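Local atomic coordinates of aggregation suppressing protein (PDB entry 4ZJ9), a protein that is a small heat shock protein of the Hsp20 family that probably acts as a chaperone, suppressing the aggregation of other proteins under stress. Residues G65-L71 with K104-Q108. Sequence-based numbering, arbitrary orientation.
Sequences GWKEEEL and KADFQ
Residues 65-71 begin at Gly-65 (phi/psi 76/-7, a positive phi easily taken by glycine), run extended through Trp-66 and Lys-67, make a 3-10 turn over 68-70 and become strand at Leu-71; Glu-70 N hydrogen-bonds to Lys-67 O (3.0 Å). Residues 104-108 are extended throughout, becoming strand at Phe-107. The backbones stay apart, CA atoms 8.1 Å between Gly-65 and Lys-104 and 9.1 Å between Glu-70 and Asp-106, so side chains span the gap.

The broad, flat indole of Trp-66 (chi1 -73°, chi2 82°) fills it, offering one face to a cation and its aliphatic chain, the other to an aromatic edge. Over one lies Lys-104: its CE sits 3.9 Å from the six-membered-ring centroid (CH-pi), its NZ 4.7 Å from the five-membered-ring centroid (cation-pi). Against the opposite face Phe-107 (chi1 64°) turns its edge, a T-shaped pair with centroids 5.1 Å apart and planes at 82°; Phe-107 CZ also meets Leu-71 CD2 at 3.8 Å.

Lysine is long enough to cover the indole and still reach two residues: Lys-104 NZ donates to Gly-65 O (3.0 Å) and forms a salt bridge with Glu-70 OE1 (2.8 Å). The Glu-70 carboxylate (chi1 m, chi2 t) balances that charge while OE1 also accepts from Lys-67 N (2.7 Å) and OE2 is hydrogen-bonded to Thr-87 OG1. Asp-106 OD1 accepts from His-86 N.

Trp-66, held between Lys-104 and Phe-107, packs the connection between strands 56-62 and 71-76, which passes from one sheet to the other, against the start of strand 107-112, at one end of the immunoglobulin-like beta sandwich of the alpha-crystallin domain.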
# COMPACT_ATOMS: atom_id res chain seq x y z
N GLY A 65 4.75 0.91 0.95
CA GLY A 65 6.20 1.02 0.93
C GLY A 65 6.83 2.35 1.26
O GLY A 65 8.08 2.49 1.32
N TRP A 66 6.01 3.37 1.41
CA TRP A 66 6.52 4.72 1.77
C TRP A 66 6.80 4.79 3.26
O TRP A 66 6.00 4.25 4.06
CB TRP A 66 5.52 5.81 1.36
CG TRP A 66 5.49 6.03 -0.10
CD1 TRP A 66 4.82 5.32 -1.02
CD2 TRP A 66 6.20 7.05 -0.79
NE1 TRP A 66 5.04 5.82 -2.25
CE2 TRP A 66 5.89 6.91 -2.14
CE3 TRP A 66 7.09 8.04 -0.39
CZ2 TRP A 66 6.41 7.72 -3.11
CZ3 TRP A 66 7.63 8.86 -1.37
CH2 TRP A 66 7.27 8.70 -2.72
N LYS A 67 7.94 5.41 3.62
CA LYS A 67 8.34 5.66 5.01
C LYS A 67 7.93 7.08 5.47
O LYS A 67 7.70 7.98 4.66
CB LYS A 67 9.84 5.46 5.21
CG LYS A 67 10.35 4.02 5.06
CD LYS A 67 11.87 3.98 5.13
N GLU A 68 7.82 7.25 6.79
CA GLU A 68 7.32 8.51 7.33
C GLU A 68 8.27 9.61 6.93
O GLU A 68 7.85 10.69 6.53
CB GLU A 68 7.06 8.49 8.85
CG GLU A 68 8.27 8.49 9.77
CD GLU A 68 7.93 8.24 11.28
OE1 GLU A 68 6.76 8.34 11.70
OE2 GLU A 68 8.86 7.91 12.06
N GLU A 69 9.54 9.33 6.92
CA GLU A 69 10.51 10.39 6.50
C GLU A 69 10.43 10.82 5.02
O GLU A 69 10.98 11.84 4.65
CB GLU A 69 11.97 9.99 6.83
CG GLU A 69 12.45 8.71 6.17
CD GLU A 69 12.16 7.48 7.01
OE1 GLU A 69 11.25 7.51 7.90
OE2 GLU A 69 12.84 6.47 6.75
N GLU A 70 9.77 10.03 4.16
CA GLU A 70 9.65 10.38 2.73
C GLU A 70 8.39 11.19 2.43
O GLU A 70 8.18 11.65 1.25
CB GLU A 70 9.54 9.09 1.91
CG GLU A 70 10.70 8.11 2.10
CD GLU A 70 10.53 6.86 1.23
OE1 GLU A 70 9.67 6.02 1.60
OE2 GLU A 70 11.21 6.70 0.18
N LEU A 71 7.56 11.41 3.47
CA LEU A 71 6.25 12.01 3.30
C LEU A 71 6.16 13.32 4.04
O LEU A 71 6.61 13.42 5.17
CB LEU A 71 5.13 11.04 3.75
CG LEU A 71 4.99 9.75 2.95
CD1 LEU A 71 4.05 8.74 3.64
CD2 LEU A 71 4.53 10.05 1.53
N LYS A 104 7.54 2.97 -7.53
CA LYS A 104 7.46 3.98 -6.48
C LYS A 104 8.09 5.28 -7.09
O LYS A 104 9.24 5.30 -7.52
CB LYS A 104 8.18 3.47 -5.22
CG LYS A 104 7.93 4.28 -3.94
CD LYS A 104 8.77 3.76 -2.77
CE LYS A 104 9.22 4.85 -1.81
NZ LYS A 104 9.68 4.22 -0.53
N ALA A 105 7.26 6.30 -7.19
CA ALA A 105 7.61 7.54 -7.83
C ALA A 105 7.15 8.69 -6.96
O ALA A 105 6.08 8.62 -6.35
CB ALA A 105 6.93 7.61 -9.19
N ASP A 106 7.96 9.74 -6.90
CA ASP A 106 7.66 10.94 -6.14
C ASP A 106 6.35 11.53 -6.64
O ASP A 106 5.99 11.40 -7.82
CB ASP A 106 8.80 11.96 -6.30
CG ASP A 106 10.11 11.47 -5.70
OD1 ASP A 106 10.09 10.37 -5.11
OD2 ASP A 106 11.14 12.19 -5.77
N PHE A 107 5.61 12.18 -5.74
CA PHE A 107 4.31 12.73 -6.11
C PHE A 107 4.01 13.98 -5.30
O PHE A 107 4.69 14.28 -4.32
CB PHE A 107 3.22 11.71 -5.86
CG PHE A 107 3.06 11.34 -4.41
CD1 PHE A 107 3.76 10.27 -3.86
CD2 PHE A 107 2.17 12.03 -3.60
CE1 PHE A 107 3.57 9.92 -2.54
CE2 PHE A 107 1.97 11.67 -2.29
CZ PHE A 107 2.72 10.64 -1.74
N GLN A 108 2.99 14.70 -5.72
CA GLN A 108 2.47 15.80 -4.98
C GLN A 108 1.00 15.92 -5.29
O GLN A 108 0.57 16.08 -6.45
CB GLN A 108 3.20 17.11 -5.28
CG GLN A 108 2.96 18.11 -4.16
CD GLN A 108 2.81 19.52 -4.64
OE1 GLN A 108 1.84 19.83 -5.34
NE2 GLN A 108 3.75 20.38 -4.27